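Local coordinates for putative HpcE protein (Mycolicibacterium smegmatis, PDB 6V77) that is of unknown function but adopts an FAH-family fold that holds a zinc ion among three acidic side chains, at residues B[116-127]-B[146-157]; B[97-107]-B[168-179]. All coordinates share one frame; numbering follows the deposited sequence.

Contact 1: residues B[116-127]-B[146-157]; sequences GSVDWEVELVVV and GVSVGQDLSERD. With ZN (zinc ion), chain L; SO4 (sulfate ion), chain O.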
loop_
_atom_site.group_PDB
_atom_site.type_symbol
_atom_site.label_atom_id
_atom_site.label_comp_id
_atom_site.label_asym_id
_atom_site.label_seq_id
_atom_site.Cartn_x
_atom_site.Cartn_y
_atom_site.Cartn_z
ATOM N N GLY B 116 -20.797 -9.887 -7.282
ATOM C CA GLY B 116 -20.223 -9.230 -8.438
ATOM C C GLY B 116 -19.660 -10.226 -9.440
ATOM O O GLY B 116 -20.166 -11.347 -9.578
ATOM N N SER B 117 -18.633 -9.785 -10.159
ATOM C CA SER B 117 -18.059 -10.510 -11.291
ATOM C C SER B 117 -16.594 -10.761 -10.974
ATOM O O SER B 117 -15.737 -9.915 -11.256
ATOM C CB SER B 117 -18.225 -9.704 -12.585
ATOM O OG SER B 117 -19.599 -9.500 -12.885
ATOM N N VAL B 118 -16.294 -11.909 -10.370
ATOM C CA VAL B 118 -14.938 -12.174 -9.892
ATOM C C VAL B 118 -14.149 -12.894 -10.981
ATOM O O VAL B 118 -14.572 -13.936 -11.497
ATOM C CB VAL B 118 -14.961 -12.979 -8.585
ATOM C CG1 VAL B 118 -13.572 -13.236 -8.119
ATOM C CG2 VAL B 118 -15.755 -12.208 -7.507
ATOM N N ASP B 119 -12.987 -12.344 -11.305
ATOM C CA ASP B 119 -12.219 -12.735 -12.470
ATOM C C ASP B 119 -10.830 -13.175 -12.023
ATOM O O ASP B 119 -10.328 -12.723 -10.989
ATOM C CB ASP B 119 -12.130 -11.563 -13.431
ATOM C CG ASP B 119 -11.861 -11.973 -14.850
ATOM O OD1 ASP B 119 -11.632 -13.177 -15.119
ATOM O OD2 ASP B 119 -11.903 -11.068 -15.704
ATOM N N TRP B 120 -10.219 -14.062 -12.808
ATOM C CA TRP B 120 -8.906 -14.641 -12.529
ATOM C C TRP B 120 -7.826 -13.934 -13.341
ATOM O O TRP B 120 -8.081 -13.452 -14.449
ATOM C CB TRP B 120 -8.899 -16.134 -12.883
ATOM C CG TRP B 120 -9.321 -16.386 -14.324
ATOM C CD1 TRP B 120 -8.505 -16.414 -15.424
ATOM C CD2 TRP B 120 -10.655 -16.601 -14.811
ATOM N NE1 TRP B 120 -9.246 -16.650 -16.554
ATOM C CE2 TRP B 120 -10.568 -16.760 -16.208
ATOM C CE3 TRP B 120 -11.911 -16.678 -14.198
ATOM C CZ2 TRP B 120 -11.679 -16.996 -17.001
ATOM C CZ3 TRP B 120 -13.025 -16.917 -14.996
ATOM C CH2 TRP B 120 -12.900 -17.076 -16.382
ATOM N N GLU B 121 -6.591 -13.925 -12.797
ATOM C CA GLU B 121 -5.433 -13.309 -13.466
ATOM C C GLU B 121 -4.162 -13.967 -12.908
ATOM O O GLU B 121 -3.670 -13.534 -11.862
ATOM C CB GLU B 121 -5.392 -11.789 -13.235
ATOM C CG GLU B 121 -6.587 -10.965 -13.771
ATOM C CD GLU B 121 -6.293 -9.471 -13.906
ATOM O OE1 GLU B 121 -5.293 -9.013 -13.320
ATOM O OE2 GLU B 121 -7.033 -8.760 -14.611
ATOM N N VAL B 122 -3.615 -14.977 -13.598
ATOM C CA VAL B 122 -2.329 -15.531 -13.155
ATOM C C VAL B 122 -1.240 -14.493 -13.376
ATOM O O VAL B 122 -1.217 -13.805 -14.405
ATOM C CB VAL B 122 -1.971 -16.845 -13.882
ATOM C CG1 VAL B 122 -1.955 -16.686 -15.407
ATOM C CG2 VAL B 122 -0.594 -17.364 -13.421
ATOM N N GLU B 123 -0.331 -14.352 -12.402
ATOM C CA GLU B 123 0.752 -13.389 -12.568
ATOM C C GLU B 123 2.050 -13.912 -11.975
ATOM O O GLU B 123 2.051 -14.644 -10.980
ATOM C CB GLU B 123 0.432 -12.042 -11.911
ATOM C CG GLU B 123 -0.932 -11.497 -12.311
ATOM C CD GLU B 123 -1.045 -10.004 -12.211
ATOM O OE1 GLU B 123 -0.101 -9.334 -11.744
ATOM O OE2 GLU B 123 -2.096 -9.511 -12.633
ATOM N N LEU B 124 3.159 -13.512 -12.596
ATOM C CA LEU B 124 4.461 -13.645 -11.959
ATOM C C LEU B 124 4.573 -12.595 -10.864
ATOM O O LEU B 124 4.296 -11.412 -11.099
ATOM C CB LEU B 124 5.584 -13.458 -12.977
ATOM C CG LEU B 124 7.000 -13.462 -12.384
ATOM C CD1 LEU B 124 7.345 -14.847 -11.898
ATOM C CD2 LEU B 124 8.006 -13.010 -13.440
ATOM N N VAL B 125 4.941 -13.028 -9.662
ATOM C CA VAL B 125 5.146 -12.139 -8.520
ATOM C C VAL B 125 6.641 -12.026 -8.277
ATOM O O VAL B 125 7.354 -13.036 -8.292
ATOM C CB VAL B 125 4.417 -12.665 -7.270
ATOM C CG1 VAL B 125 4.719 -11.782 -6.059
ATOM C CG2 VAL B 125 2.918 -12.683 -7.510
ATOM N N VAL B 126 7.106 -10.794 -8.062
ATOM C CA VAL B 126 8.503 -10.466 -7.807
ATOM C C VAL B 126 8.604 -9.910 -6.394
ATOM O O VAL B 126 7.787 -9.070 -5.997
ATOM C CB VAL B 126 9.030 -9.448 -8.838
ATOM C CG1 VAL B 126 10.464 -8.961 -8.455
ATOM C CG2 VAL B 126 9.009 -10.068 -10.247
ATOM N N VAL B 127 9.589 -10.385 -5.628
ATOM C CA VAL B 127 9.828 -9.898 -4.269
ATOM C C VAL B 127 11.215 -9.275 -4.265
ATOM O O VAL B 127 12.175 -9.921 -4.685
ATOM C CB VAL B 127 9.743 -11.026 -3.222
ATOM C CG1 VAL B 127 10.015 -10.484 -1.819
ATOM C CG2 VAL B 127 8.385 -11.704 -3.268
ATOM N N GLY B 146 13.535 -13.030 -5.166
ATOM C CA GLY B 146 13.069 -14.186 -5.909
ATOM C C GLY B 146 11.695 -13.914 -6.474
ATOM O O GLY B 146 11.172 -12.808 -6.374
ATOM N N VAL B 147 11.102 -14.959 -7.066
ATOM C CA VAL B 147 9.809 -14.834 -7.724
ATOM C C VAL B 147 8.873 -15.869 -7.129
ATOM O O VAL B 147 9.302 -16.844 -6.512
ATOM C CB VAL B 147 9.904 -15.035 -9.255
ATOM C CG1 VAL B 147 10.804 -13.966 -9.868
ATOM C CG2 VAL B 147 10.404 -16.465 -9.606
ATOM N N SER B 148 7.575 -15.654 -7.322
ATOM C CA SER B 148 6.606 -16.637 -6.873
ATOM C C SER B 148 5.393 -16.580 -7.797
ATOM O O SER B 148 5.347 -15.803 -8.759
ATOM C CB SER B 148 6.244 -16.410 -5.392
ATOM O OG SER B 148 5.561 -17.563 -4.875
ATOM N N VAL B 149 4.393 -17.406 -7.491
ATOM C CA VAL B 149 3.156 -17.454 -8.266
ATOM C C VAL B 149 2.122 -16.600 -7.554
ATOM O O VAL B 149 2.024 -16.633 -6.322
ATOM C CB VAL B 149 2.636 -18.899 -8.414
ATOM C CG1 VAL B 149 1.433 -18.945 -9.380
ATOM C CG2 VAL B 149 3.739 -19.893 -8.858
ATOM N N GLY B 150 1.333 -15.843 -8.318
ATOM C CA GLY B 150 0.254 -15.066 -7.728
ATOM C C GLY B 150 -1.006 -15.103 -8.573
ATOM O O GLY B 150 -0.986 -15.460 -9.756
ATOM N N GLN B 151 -2.112 -14.727 -7.928
ATOM C CA GLN B 151 -3.379 -14.433 -8.588
ATOM C C GLN B 151 -3.717 -12.986 -8.286
ATOM O O GLN B 151 -3.615 -12.561 -7.134
ATOM C CB GLN B 151 -4.503 -15.326 -8.078
ATOM C CG GLN B 151 -4.703 -16.607 -8.894
ATOM C CD GLN B 151 -5.307 -16.353 -10.264
ATOM O OE1 GLN B 151 -6.042 -15.384 -10.466
ATOM N NE2 GLN B 151 -5.011 -17.245 -11.219
ATOM N N ASP B 152 -4.090 -12.223 -9.306
ATOM C CA ASP B 152 -4.690 -10.907 -9.069
ATOM C C ASP B 152 -6.196 -11.045 -9.270
ATOM O O ASP B 152 -6.752 -10.663 -10.299
ATOM C CB ASP B 152 -4.092 -9.845 -9.987
ATOM C CG ASP B 152 -4.697 -8.477 -9.760
ATOM O OD1 ASP B 152 -5.401 -8.285 -8.741
ATOM O OD2 ASP B 152 -4.469 -7.571 -10.578
ATOM N N LEU B 153 -6.865 -11.616 -8.266
ATOM C CA LEU B 153 -8.311 -11.793 -8.361
ATOM C C LEU B 153 -8.967 -10.422 -8.340
ATOM O O LEU B 153 -8.537 -9.533 -7.605
ATOM C CB LEU B 153 -8.828 -12.659 -7.214
ATOM C CG LEU B 153 -8.243 -14.072 -7.240
ATOM C CD1 LEU B 153 -8.547 -14.823 -5.955
ATOM C CD2 LEU B 153 -8.863 -14.809 -8.421
ATOM N N SER B 154 -10.004 -10.253 -9.155
ATOM C CA SER B 154 -10.530 -8.924 -9.463
ATOM C C SER B 154 -12.044 -8.970 -9.508
ATOM O O SER B 154 -12.608 -9.697 -10.330
ATOM C CB SER B 154 -9.986 -8.429 -10.812
ATOM O OG SER B 154 -8.553 -8.517 -10.865
ATOM N N GLU B 155 -12.705 -8.155 -8.687
ATOM C CA GLU B 155 -14.156 -8.006 -8.791
ATOM C C GLU B 155 -14.416 -6.917 -9.834
ATOM O O GLU B 155 -14.298 -5.723 -9.548
ATOM C CB GLU B 155 -14.765 -7.689 -7.425
ATOM C CG GLU B 155 -16.257 -7.951 -7.369
ATOM C CD GLU B 155 -17.003 -6.946 -8.189
ATOM O OE1 GLU B 155 -17.056 -5.773 -7.762
ATOM O OE2 GLU B 155 -17.475 -7.306 -9.282
ATOM N N ARG B 156 -14.798 -7.327 -11.056
ATOM C CA ARG B 156 -14.773 -6.387 -12.177
ATOM C C ARG B 156 -15.827 -5.292 -12.062
ATOM O O ARG B 156 -15.636 -4.213 -12.635
ATOM C CB ARG B 156 -14.955 -7.120 -13.501
ATOM C CG ARG B 156 -13.872 -8.151 -13.761
ATOM C CD ARG B 156 -12.492 -7.500 -13.990
ATOM N NE ARG B 156 -11.609 -8.480 -14.624
ATOM C CZ ARG B 156 -10.286 -8.385 -14.702
ATOM N NH1 ARG B 156 -9.633 -7.348 -14.169
ATOM N NH2 ARG B 156 -9.608 -9.353 -15.312
ATOM N N ASP B 157 -16.951 -5.544 -11.378
ATOM C CA ASP B 157 -17.982 -4.509 -11.278
ATOM C C ASP B 157 -17.436 -3.286 -10.550
ATOM O O ASP B 157 -17.505 -2.159 -11.057
ATOM C CB ASP B 157 -19.234 -5.032 -10.554
ATOM C CG ASP B 157 -19.935 -6.152 -11.299
ATOM O OD1 ASP B 157 -19.608 -6.400 -12.483
ATOM O OD2 ASP B 157 -20.822 -6.790 -10.686
HETATM ZN ZN ZN L . -3.477 -7.840 -12.725
HETATM S S SO4 O . -6.111 -5.483 -15.065
HETATM O O1 SO4 O . -6.349 -5.847 -16.458
HETATM O O2 SO4 O . -7.257 -5.832 -14.224
HETATM O O3 SO4 O . -4.933 -6.180 -14.544
HETATM O O4 SO4 O . -5.842 -4.048 -14.988
HETATM O O HOH W 1 -1.802 -6.820 -11.844
#
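R156, at the start of helix 156-160, reaches across to S117, D119 and E121, on and beside the antiparallel partner strand 118-128. Its CB and CG pass close to S117 O, CG at 3.6 Å. A bend at chi2 (-67°) then carries CD and the guanidinium past D119. NE meets D119 OD2 at 2.8 Å, and NH2 shares that same oxygen. The D119 carboxylate and the guanidinium planes stand 83° apart, and D119 OD1 is held separately by the backbone of G246. R156 NH2 also binds E121 OE2 at 2.7 Å. NH1 joins it on that oxygen in an end-on grip. NH1 reaches a sulfate as well, 2.8 Å from its O2. All these acceptors lie at the edge of the guanidinium.

E121 uses its other oxygen for the metal: OE1 is 2.2 Å from the zinc ion. E123 OE2 binds the zinc at 2.2 Å and D152 OD2 at 2.4 Å, and a water completes the modelled set. E123 OE1 accepts from G240 N. On the side of the sheet away from the zinc, Q151 folds back so that its OE1 takes the backbone N of E121 at 2.8 Å, a nearly straight bond (169°).

R156 is thus a second-shell residue. Bonds to both E121 oxygens fix the rotation of that carboxylate, and the acids probably balance much of the charge of zinc and arginine.

Contact 2: residues B[97-107]-B[168-179]; sequences FTKFVSSITGP and SLAKSHAGFSPI. With EDO (1,2-ethanediol), chain K; SO4 (sulfate ion), chain O.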
loop_
_atom_site.group_PDB
_atom_site.type_symbol
_atom_site.label_atom_id
_atom_site.label_comp_id
_atom_site.label_asym_id
_atom_site.label_seq_id
_atom_site.Cartn_x
_atom_site.Cartn_y
_atom_site.Cartn_z
ATOM N N PHE B 97 -1.150 0.213 -9.895
ATOM C CA PHE B 97 -2.083 0.363 -8.784
ATOM C C PHE B 97 -1.574 -0.519 -7.649
ATOM O O PHE B 97 -0.418 -0.952 -7.643
ATOM C CB PHE B 97 -3.527 0.041 -9.205
ATOM C CG PHE B 97 -3.655 -1.211 -10.000
ATOM C CD1 PHE B 97 -3.888 -2.418 -9.373
ATOM C CD2 PHE B 97 -3.551 -1.186 -11.381
ATOM C CE1 PHE B 97 -4.004 -3.592 -10.118
ATOM C CE2 PHE B 97 -3.655 -2.361 -12.127
ATOM C CZ PHE B 97 -3.881 -3.555 -11.500
ATOM N N THR B 98 -2.405 -0.759 -6.646
ATOM C CA THR B 98 -1.920 -1.568 -5.536
ATOM C C THR B 98 -2.946 -2.649 -5.223
ATOM O O THR B 98 -4.077 -2.634 -5.717
ATOM C CB THR B 98 -1.611 -0.709 -4.286
ATOM O OG1 THR B 98 -0.821 -1.482 -3.365
ATOM C CG2 THR B 98 -2.912 -0.240 -3.604
ATOM N N LYS B 99 -2.514 -3.626 -4.443
ATOM C CA LYS B 99 -3.403 -4.611 -3.841
ATOM C C LYS B 99 -3.117 -4.531 -2.348
ATOM O O LYS B 99 -1.991 -4.811 -1.919
ATOM C CB LYS B 99 -3.155 -6.004 -4.431
ATOM C CG LYS B 99 -3.678 -6.129 -5.876
ATOM C CD LYS B 99 -3.056 -7.302 -6.671
ATOM C CE LYS B 99 -3.564 -8.654 -6.201
ATOM N NZ LYS B 99 -5.046 -8.794 -6.266
ATOM N N PHE B 100 -4.103 -4.077 -1.573
ATOM C CA PHE B 100 -3.824 -3.729 -0.180
ATOM C C PHE B 100 -3.391 -4.960 0.607
ATOM O O PHE B 100 -3.846 -6.075 0.337
ATOM C CB PHE B 100 -5.050 -3.058 0.444
ATOM C CG PHE B 100 -5.328 -1.683 -0.131
ATOM C CD1 PHE B 100 -4.480 -0.609 0.186
ATOM C CD2 PHE B 100 -6.367 -1.471 -1.021
ATOM C CE1 PHE B 100 -4.704 0.647 -0.346
ATOM C CE2 PHE B 100 -6.601 -0.208 -1.558
ATOM C CZ PHE B 100 -5.760 0.852 -1.218
ATOM N N VAL B 101 -2.463 -4.758 1.552
ATOM C CA VAL B 101 -1.789 -5.887 2.186
ATOM C C VAL B 101 -2.745 -6.800 2.955
ATOM O O VAL B 101 -2.472 -8.000 3.084
ATOM C CB VAL B 101 -0.627 -5.380 3.088
ATOM C CG1 VAL B 101 -1.121 -4.803 4.414
ATOM C CG2 VAL B 101 0.392 -6.478 3.314
ATOM N N SER B 102 -3.887 -6.290 3.424
ATOM C CA SER B 102 -4.834 -7.151 4.121
ATOM C C SER B 102 -5.406 -8.247 3.220
ATOM O O SER B 102 -5.959 -9.207 3.750
ATOM C CB SER B 102 -6.010 -6.357 4.715
ATOM O OG SER B 102 -6.674 -5.589 3.730
ATOM N N SER B 103 -5.281 -8.116 1.892
ATOM C CA SER B 103 -5.765 -9.119 0.944
ATOM C C SER B 103 -4.731 -10.182 0.619
ATOM O O SER B 103 -5.054 -11.144 -0.088
ATOM C CB SER B 103 -6.196 -8.455 -0.371
ATOM O OG SER B 103 -5.065 -7.956 -1.072
ATOM N N ILE B 104 -3.495 -10.027 1.080
ATOM C CA ILE B 104 -2.443 -10.971 0.725
ATOM C C ILE B 104 -2.571 -12.203 1.608
ATOM O O ILE B 104 -2.723 -12.096 2.831
ATOM C CB ILE B 104 -1.057 -10.318 0.861
ATOM C CG1 ILE B 104 -0.852 -9.315 -0.277
ATOM C CG2 ILE B 104 0.061 -11.398 0.872
ATOM C CD1 ILE B 104 0.469 -8.551 -0.206
ATOM N N THR B 105 -2.535 -13.373 0.984
ATOM C CA THR B 105 -2.536 -14.642 1.692
ATOM C C THR B 105 -1.535 -15.562 1.011
ATOM O O THR B 105 -0.960 -15.229 -0.029
ATOM C CB THR B 105 -3.914 -15.305 1.671
ATOM O OG1 THR B 105 -4.195 -15.683 0.326
ATOM C CG2 THR B 105 -5.009 -14.337 2.167
ATOM N N GLY B 106 -1.350 -16.739 1.590
ATOM C CA GLY B 106 -0.698 -17.818 0.886
ATOM C C GLY B 106 -1.705 -18.486 -0.034
ATOM O O GLY B 106 -2.790 -17.960 -0.282
ATOM N N PRO B 107 -1.356 -19.645 -0.562
ATOM C CA PRO B 107 -2.249 -20.378 -1.484
ATOM C C PRO B 107 -3.345 -21.128 -0.735
ATOM O O PRO B 107 -3.381 -22.362 -0.687
ATOM C CB PRO B 107 -1.270 -21.309 -2.207
ATOM C CG PRO B 107 -0.177 -21.559 -1.223
ATOM C CD PRO B 107 -0.023 -20.268 -0.452
ATOM N N SER B 168 -7.676 -0.593 -7.339
ATOM C CA SER B 168 -7.055 -1.304 -6.221
ATOM C C SER B 168 -8.083 -2.023 -5.351
ATOM O O SER B 168 -7.875 -3.175 -4.965
ATOM C CB SER B 168 -6.240 -0.334 -5.357
ATOM O OG SER B 168 -5.216 0.260 -6.125
ATOM N N LEU B 169 -9.160 -1.338 -4.981
ATOM C CA LEU B 169 -10.072 -1.888 -3.983
ATOM C C LEU B 169 -10.732 -3.169 -4.483
ATOM O O LEU B 169 -10.828 -4.154 -3.741
ATOM C CB LEU B 169 -11.131 -0.846 -3.611
ATOM C CG LEU B 169 -11.715 -0.988 -2.209
ATOM C CD1 LEU B 169 -10.637 -0.863 -1.140
ATOM C CD2 LEU B 169 -12.855 0.023 -1.980
ATOM N N ALA B 170 -11.144 -3.184 -5.754
ATOM C CA ALA B 170 -11.752 -4.371 -6.361
ATOM C C ALA B 170 -10.828 -5.575 -6.385
ATOM O O ALA B 170 -11.303 -6.716 -6.539
ATOM C CB ALA B 170 -12.175 -4.060 -7.792
ATOM N N LYS B 171 -9.520 -5.345 -6.287
ATOM C CA LYS B 171 -8.511 -6.389 -6.276
ATOM C C LYS B 171 -7.986 -6.663 -4.877
ATOM O O LYS B 171 -6.975 -7.351 -4.734
ATOM C CB LYS B 171 -7.374 -6.009 -7.217
ATOM C CG LYS B 171 -7.853 -5.888 -8.680
ATOM C CD LYS B 171 -6.828 -5.106 -9.487
ATOM C CE LYS B 171 -7.122 -5.124 -10.973
ATOM N NZ LYS B 171 -6.831 -6.478 -11.567
ATOM N N SER B 172 -8.694 -6.183 -3.838
ATOM C CA SER B 172 -8.205 -6.269 -2.465
ATOM C C SER B 172 -9.243 -6.842 -1.514
ATOM O O SER B 172 -9.153 -6.623 -0.301
ATOM C CB SER B 172 -7.742 -4.893 -1.962
ATOM O OG SER B 172 -6.708 -4.415 -2.789
ATOM N N HIS B 173 -10.265 -7.534 -2.036
ATOM C CA HIS B 173 -11.136 -8.293 -1.161
ATOM C C HIS B 173 -10.330 -9.343 -0.410
ATOM O O HIS B 173 -9.213 -9.683 -0.791
ATOM C CB HIS B 173 -12.232 -8.994 -1.969
ATOM C CG HIS B 173 -13.283 -8.066 -2.480
ATOM N ND1 HIS B 173 -14.458 -7.827 -1.797
ATOM C CD2 HIS B 173 -13.354 -7.338 -3.620
ATOM C CE1 HIS B 173 -15.206 -6.989 -2.493
ATOM N NE2 HIS B 173 -14.564 -6.681 -3.606
ATOM N N ALA B 174 -10.909 -9.876 0.661
ATOM C CA ALA B 174 -10.207 -10.911 1.420
ATOM C C ALA B 174 -9.785 -12.055 0.508
ATOM O O ALA B 174 -10.602 -12.596 -0.245
ATOM C CB ALA B 174 -11.101 -11.447 2.538
ATOM N N GLY B 175 -8.505 -12.412 0.581
ATOM C CA GLY B 175 -7.946 -13.513 -0.171
ATOM C C GLY B 175 -7.761 -13.253 -1.644
ATOM O O GLY B 175 -7.456 -14.196 -2.382
ATOM N N PHE B 176 -7.927 -12.013 -2.098
ATOM C CA PHE B 176 -7.751 -11.725 -3.519
ATOM C C PHE B 176 -6.295 -11.603 -3.966
ATOM O O PHE B 176 -6.064 -11.410 -5.165
ATOM C CB PHE B 176 -8.520 -10.455 -3.912
ATOM C CG PHE B 176 -9.968 -10.713 -4.335
ATOM C CD1 PHE B 176 -10.678 -11.808 -3.838
ATOM C CD2 PHE B 176 -10.615 -9.851 -5.221
ATOM C CE1 PHE B 176 -12.011 -12.045 -4.213
ATOM C CE2 PHE B 176 -11.966 -10.073 -5.599
ATOM C CZ PHE B 176 -12.647 -11.184 -5.108
ATOM N N SER B 177 -5.308 -11.734 -3.075
ATOM C CA SER B 177 -3.895 -11.643 -3.454
ATOM C C SER B 177 -3.103 -12.823 -2.910
ATOM O O SER B 177 -2.171 -12.648 -2.117
ATOM C CB SER B 177 -3.295 -10.321 -2.966
ATOM O OG SER B 177 -4.183 -9.264 -3.290
ATOM N N PRO B 178 -3.425 -14.047 -3.328
ATOM C CA PRO B 178 -2.611 -15.184 -2.896
ATOM C C PRO B 178 -1.270 -15.191 -3.610
ATOM O O PRO B 178 -1.182 -14.911 -4.810
ATOM C CB PRO B 178 -3.462 -16.402 -3.294
ATOM C CG PRO B 178 -4.160 -15.940 -4.551
ATOM C CD PRO B 178 -4.483 -14.452 -4.282
ATOM N N ILE B 179 -0.221 -15.525 -2.857
ATOM C CA ILE B 179 1.138 -15.619 -3.373
ATOM C C ILE B 179 1.749 -16.889 -2.813
ATOM O O ILE B 179 1.630 -17.148 -1.612
ATOM C CB ILE B 179 2.011 -14.411 -2.956
ATOM C CG1 ILE B 179 1.337 -13.086 -3.318
ATOM C CG2 ILE B 179 3.423 -14.529 -3.589
ATOM C CD1 ILE B 179 2.042 -11.859 -2.709
HETATM C C1 EDO K . -15.728 -8.765 1.807
HETATM O O1 EDO K . -15.960 -8.460 0.421
HETATM C C2 EDO K . -14.277 -9.188 2.063
HETATM O O2 EDO K . -13.407 -8.481 1.165
HETATM S S SO4 O . -6.111 -5.483 -15.065
HETATM O O1 SO4 O . -6.349 -5.847 -16.458
HETATM O O2 SO4 O . -7.257 -5.832 -14.224
HETATM O O3 SO4 O . -4.933 -6.180 -14.544
HETATM O O4 SO4 O . -5.842 -4.048 -14.988
HETATM O O HOH W 2 -8.699 -7.276 2.293
HETATM O O HOH W 3 -7.178 -11.560 2.931
HETATM O O HOH W 4 -6.603 -16.415 -1.038
#
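I104 and T105 run parallel to S177 and P178 as a short pair of strands, in which I179 N binds T105 O at 2.9 Å and T105 N binds S177 O. Just before this pair, the side chain of K99 enters the other segment. Bends at chi3 (72°) and chi4 (57°) curl its end back. NZ meets K171 O at 2.9 Å on a lone pair and F176 O at 3.0 Å from above the carbonyl plane. D152 supplies its charged partner.

Serines join the loops. S177 OG donates to S103 OG at 2.7 Å, and S103 OG donates in turn to F100 O at 2.6 Å. S172 OG accepts from F100 N at 2.9 Å and donates to S168 O. S168 OG accepts from T98 N at 3.0 Å. The F100 ring lies against S168 CB and L169 CD1, with S172 CB at its edge. It also meets the ring of F73 of the second subunit. The side chains of F97 and K171 cross at about a right angle, with K171 CD 3.3 Å from F97 CE1. K171 runs on past the ring, and its NZ binds the sulfate and D152.

S103, S172 and S177 each pass their proton to a named acceptor, so hydroxyls pin the loops along with the strand bonds. The two carbonyls anchor the ammonium of K99, while F97 may guide K171 toward the anion and the metal-site acid.

Contact 1 is nested inside the chain loop that contact 2 closes, and their centres lie about 8 Å apart. Strands 144-155 and 177-185, one from each contact, are antiparallel neighbours in the same sheet. The two contacts meet at the zinc site. K99 NZ forms a salt bridge to D152 OD1 at 2.6 Å, so contact 2 holds the D152 oxygen that faces away from the zinc. K171 NZ probably bonds S154 OG at 2.8 Å, and the K171 side chain comes to about 4 Å from the zinc at its nearest atom. R156 of contact 1 and K171 both grip the sulfate, joined by H82 and Q159. Contact 1 supplies the metal ligands and contact 2 the lysines.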